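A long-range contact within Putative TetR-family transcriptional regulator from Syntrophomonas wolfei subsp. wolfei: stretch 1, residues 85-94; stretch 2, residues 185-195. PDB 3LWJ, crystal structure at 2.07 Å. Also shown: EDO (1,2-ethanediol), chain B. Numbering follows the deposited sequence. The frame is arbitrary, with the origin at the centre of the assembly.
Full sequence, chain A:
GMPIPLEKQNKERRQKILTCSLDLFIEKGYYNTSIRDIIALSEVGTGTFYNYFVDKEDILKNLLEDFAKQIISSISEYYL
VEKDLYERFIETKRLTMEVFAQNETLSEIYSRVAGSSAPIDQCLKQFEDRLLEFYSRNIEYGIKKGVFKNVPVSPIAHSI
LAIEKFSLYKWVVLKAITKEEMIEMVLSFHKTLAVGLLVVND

Stretch 1 (85-94) LYERFIETKR
Stretch 2, residues 185-195: MVLSFHKTLAV

Two α-helices, residues 85-94 and 185-195, pack side by side and nearly antiparallel: their N-to-C directions differ by 160° and their axes approach to 9.3 Å. Phi and psi stay helical throughout, averaging about -65/-43, with psi relaxing to -30° at Glu91, -28° at Thr92 and -22° at Val195. The register is set by Ile90 CA lying 6.2 Å from Leu187 CA and Tyr86 CA lying 8.0 Å from Ala194 CA, so the chain ascends one helix as it descends the other. Together the stretches bury 523 Å², and no hydrogen bond crosses between them; the contact is made by apolar packing and aromatic edges and faces.

Met185, a selenomethionine (chi1 t, chi2 t, chi3 m), stays out of reach of stretch 1. Val186 (chi1 t) points toward it, and its CG1 lies 4.1 Å from Lys93 CB, methyl against the aliphatic root of the lysine. Leu187 (chi1 m, chi2 t) gives up the most surface of any residue here. Its CB leaves sideways, but CD2 reaches 3.6 Å from Ile90 O, 4.0 Å from Ile90 CG2 and 4.1 Å from Lys93 CB. Leu187 CD1 lies over one face of the Arg94 guanidinium, 3.3 Å from Arg94 NH1. That guanidinium (Arg94 chi1 t, chi2 t, chi3 p) is held by a salt bridge to Glu91 (chi1 m, chi2 m), with Arg94 NE to Glu91 OE1 at 3.1 Å and Arg94 NH2 to Glu91 OE2 at 2.8 Å, so its charge is met within its own helix.

Ser188 (chi1 t) points away, and Phe189 (chi1 t, chi2 74°) makes no contact. His190 (chi1 m, chi2 90°) points toward stretch 1. His190 ND1 donates to Val186 O at 2.7 Å, tying the ring to a carbonyl one turn back along its own helix. Lys93 (chi1 m, chi2 m, chi3 t, chi4 m) lays its aliphatic chain over one face of this ring: Lys93 CG is 3.5 Å from the centroid, 4° off the normal, a CH-pi contact. The lysine's polar end bonds elsewhere, Lys93 NZ donating to Phe89 O at 2.7 Å and Thr92 OG1 at 2.9 Å, and weakly to O2 of the ethanediol at 2.9 Å. His190 NE2 is buried without a partner. The imidazole edge is turned to the face of Phe89 (chi1 t, chi2 66°) in an offset pair, centroids 5.7 Å apart and planes at 75°, while Phe89 CE2 comes edge-on to 3.4 Å from His190 O.

Ile90 CD1 (Ile90 chi1 m, chi2 m) packs against the backbone at Lys191 (chi1 t, chi2 t, chi3 p, chi4 p), 3.8 Å from Lys191 N, which is itself bonded to Leu187 O at 3.0 Å. The lysine's end leads away, Lys191 NZ donating to Thr192 OG1 at 3.0 Å. Thr192 (chi1 m) points away. Leu193 (chi1 t, chi2 p) brings CD2 to the edge of the Phe89 ring, 3.9 Å from Phe89 CZ. Ala194 points toward stretch 1, its CB 3.6 Å from Tyr86 CE1 at that ring's edge (Tyr86 chi1 t, chi2 74°) and 4.1 Å from Phe89 CE2. Val195 (chi1 m) ends the stretch.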

# COMPACT_ATOMS: atom_id res chain seq x y z
N LEU A 85 15.07 -5.66 -22.66
CA LEU A 85 14.34 -6.01 -21.48
C LEU A 85 14.42 -4.94 -20.40
O LEU A 85 13.47 -4.81 -19.62
CB LEU A 85 14.79 -7.35 -20.94
CG LEU A 85 14.67 -8.54 -21.89
CD1 LEU A 85 15.06 -9.77 -21.08
CD2 LEU A 85 13.25 -8.70 -22.53
N TYR A 86 15.51 -4.19 -20.37
CA TYR A 86 15.66 -3.04 -19.48
C TYR A 86 14.77 -1.88 -19.90
O TYR A 86 14.15 -1.22 -19.05
CB TYR A 86 17.12 -2.52 -19.41
CG TYR A 86 17.22 -1.25 -18.58
CD1 TYR A 86 17.13 -1.30 -17.19
CD2 TYR A 86 17.31 -0.00 -19.18
CE1 TYR A 86 17.18 -0.16 -16.42
CE2 TYR A 86 17.36 1.15 -18.41
CZ TYR A 86 17.30 1.06 -17.03
OH TYR A 86 17.34 2.20 -16.27
N GLU A 87 14.72 -1.60 -21.20
CA GLU A 87 13.81 -0.58 -21.69
C GLU A 87 12.40 -0.94 -21.31
O GLU A 87 11.63 -0.08 -20.84
CB GLU A 87 13.91 -0.43 -23.21
CG GLU A 87 13.22 0.81 -23.72
CD GLU A 87 14.02 2.08 -23.52
OE1 GLU A 87 15.26 2.05 -23.49
OE2 GLU A 87 13.40 3.15 -23.41
N ARG A 88 12.04 -2.21 -21.48
CA ARG A 88 10.73 -2.71 -21.06
C ARG A 88 10.47 -2.51 -19.55
O ARG A 88 9.37 -2.13 -19.13
CB ARG A 88 10.61 -4.20 -21.37
CG ARG A 88 10.56 -4.61 -22.84
CD ARG A 88 10.39 -6.11 -22.93
NE ARG A 88 10.19 -6.58 -24.30
CZ ARG A 88 9.77 -7.80 -24.61
NH1 ARG A 88 9.48 -8.69 -23.67
NH2 ARG A 88 9.63 -8.13 -25.88
N PHE A 89 11.49 -2.80 -18.74
CA PHE A 89 11.38 -2.75 -17.28
C PHE A 89 10.93 -1.38 -16.82
O PHE A 89 10.00 -1.26 -16.01
CB PHE A 89 12.73 -3.11 -16.65
CG PHE A 89 12.70 -3.29 -15.17
CD1 PHE A 89 11.99 -4.34 -14.61
CD2 PHE A 89 13.36 -2.40 -14.33
CE1 PHE A 89 11.94 -4.50 -13.25
CE2 PHE A 89 13.32 -2.57 -12.96
CZ PHE A 89 12.61 -3.62 -12.42
N ILE A 90 11.56 -0.35 -17.35
CA ILE A 90 11.20 1.01 -17.02
C ILE A 90 9.89 1.42 -17.64
O ILE A 90 8.98 1.87 -16.93
CB ILE A 90 12.24 2.02 -17.46
CG1 ILE A 90 13.60 1.65 -16.86
CG2 ILE A 90 11.82 3.37 -17.02
CD1 ILE A 90 13.57 1.39 -15.34
N GLU A 91 9.80 1.32 -18.97
CA GLU A 91 8.67 1.92 -19.66
C GLU A 91 7.36 1.25 -19.32
O GLU A 91 6.32 1.91 -19.38
CB GLU A 91 8.81 1.88 -21.18
CG GLU A 91 9.47 3.05 -21.79
CD GLU A 91 8.96 4.39 -21.31
OE1 GLU A 91 7.75 4.72 -21.46
OE2 GLU A 91 9.82 5.13 -20.80
N THR A 92 7.39 -0.05 -19.01
CA THR A 92 6.13 -0.71 -18.63
C THR A 92 5.53 -0.08 -17.35
O THR A 92 4.33 -0.08 -17.17
CB THR A 92 6.23 -2.23 -18.48
OG1 THR A 92 7.36 -2.60 -17.65
CG2 THR A 92 6.35 -2.90 -19.87
N LYS A 93 6.38 0.48 -16.49
CA LYS A 93 5.88 1.09 -15.25
C LYS A 93 5.18 2.39 -15.61
O LYS A 93 4.06 2.64 -15.18
CB LYS A 93 7.02 1.30 -14.26
CG LYS A 93 7.85 0.07 -13.95
CD LYS A 93 7.03 -1.12 -13.53
CE LYS A 93 7.88 -2.36 -13.50
NZ LYS A 93 8.17 -2.93 -14.86
N ARG A 94 5.77 3.18 -16.50
CA ARG A 94 5.06 4.35 -17.01
C ARG A 94 3.72 3.98 -17.67
O ARG A 94 2.68 4.57 -17.35
CB ARG A 94 5.93 5.17 -17.95
CG ARG A 94 5.14 6.19 -18.70
CD ARG A 94 5.93 7.43 -19.15
NE ARG A 94 7.31 7.17 -19.56
CZ ARG A 94 8.33 7.96 -19.27
NH1 ARG A 94 8.13 9.06 -18.55
NH2 ARG A 94 9.57 7.66 -19.70
N MSE A 185 8.47 9.35 -9.54
CA MSE A 185 8.87 8.55 -8.39
C MSE A 185 8.98 7.09 -8.77
O MSE A 185 9.95 6.41 -8.42
CB MSE A 185 7.82 8.69 -7.28
CG MSE A 185 8.05 7.80 -6.04
SE MSE A 185 6.60 8.01 -4.81
CE MSE A 185 7.00 9.82 -4.32
N VAL A 186 7.93 6.60 -9.42
CA VAL A 186 7.87 5.21 -9.75
C VAL A 186 9.00 4.84 -10.70
O VAL A 186 9.66 3.84 -10.51
CB VAL A 186 6.49 4.85 -10.29
CG1 VAL A 186 6.51 3.50 -10.89
CG2 VAL A 186 5.37 4.91 -9.16
N LEU A 187 9.26 5.66 -11.71
CA LEU A 187 10.34 5.36 -12.67
C LEU A 187 11.71 5.46 -12.03
O LEU A 187 12.59 4.67 -12.30
CB LEU A 187 10.30 6.32 -13.86
CG LEU A 187 9.00 6.35 -14.66
CD1 LEU A 187 9.09 7.44 -15.78
CD2 LEU A 187 8.66 4.98 -15.17
N SER A 188 11.87 6.43 -11.15
CA SER A 188 13.15 6.58 -10.46
C SER A 188 13.43 5.37 -9.62
O SER A 188 14.52 4.86 -9.66
CB SER A 188 13.17 7.82 -9.57
OG SER A 188 14.45 7.95 -8.96
N PHE A 189 12.43 4.92 -8.83
CA PHE A 189 12.66 3.72 -8.03
C PHE A 189 13.06 2.48 -8.86
O PHE A 189 13.98 1.69 -8.47
CB PHE A 189 11.40 3.38 -7.21
CG PHE A 189 11.36 1.93 -6.79
CD1 PHE A 189 12.20 1.49 -5.79
CD2 PHE A 189 10.57 1.01 -7.46
CE1 PHE A 189 12.21 0.15 -5.44
CE2 PHE A 189 10.55 -0.33 -7.07
CZ PHE A 189 11.37 -0.76 -6.07
N HIS A 190 12.36 2.25 -9.98
CA HIS A 190 12.67 1.07 -10.82
C HIS A 190 14.06 1.16 -11.46
O HIS A 190 14.76 0.14 -11.57
CB HIS A 190 11.59 0.83 -11.87
CG HIS A 190 10.32 0.32 -11.28
ND1 HIS A 190 9.31 1.16 -10.86
CD2 HIS A 190 9.91 -0.93 -11.00
CE1 HIS A 190 8.32 0.44 -10.36
NE2 HIS A 190 8.66 -0.83 -10.43
N LYS A 191 14.49 2.39 -11.77
CA LYS A 191 15.85 2.62 -12.25
C LYS A 191 16.88 2.21 -11.19
O LYS A 191 17.80 1.44 -11.47
CB LYS A 191 16.08 4.07 -12.67
CG LYS A 191 17.59 4.40 -12.99
CD LYS A 191 17.94 5.91 -12.79
CE LYS A 191 17.79 6.41 -11.31
NZ LYS A 191 18.70 5.77 -10.31
N THR A 192 16.70 2.72 -9.99
CA THR A 192 17.60 2.36 -8.89
C THR A 192 17.57 0.86 -8.57
O THR A 192 18.60 0.25 -8.28
CB THR A 192 17.28 3.13 -7.63
OG1 THR A 192 17.41 4.53 -7.89
CG2 THR A 192 18.21 2.76 -6.52
N LEU A 193 16.38 0.27 -8.59
CA LEU A 193 16.24 -1.18 -8.36
C LEU A 193 17.05 -2.00 -9.37
O LEU A 193 17.71 -3.01 -9.02
CB LEU A 193 14.75 -1.60 -8.40
CG LEU A 193 14.37 -3.09 -8.44
CD1 LEU A 193 14.98 -3.76 -7.24
CD2 LEU A 193 12.78 -3.31 -8.52
N ALA A 194 16.98 -1.56 -10.62
CA ALA A 194 17.71 -2.14 -11.75
C ALA A 194 19.24 -2.05 -11.60
O ALA A 194 19.95 -3.06 -11.71
CB ALA A 194 17.28 -1.45 -13.04
N VAL A 195 19.73 -0.83 -11.36
CA VAL A 195 21.19 -0.62 -11.25
C VAL A 195 21.76 -1.03 -9.88
O VAL A 195 22.94 -1.27 -9.77
CB VAL A 195 21.61 0.84 -11.61
CG1 VAL A 195 21.19 1.14 -13.00
CG2 VAL A 195 21.01 1.88 -10.64
C1 EDO B . 6.51 -7.00 -15.07
O1 EDO B . 5.92 -6.52 -16.30
C2 EDO B . 7.47 -6.12 -14.28
O2 EDO B . 8.70 -5.78 -14.95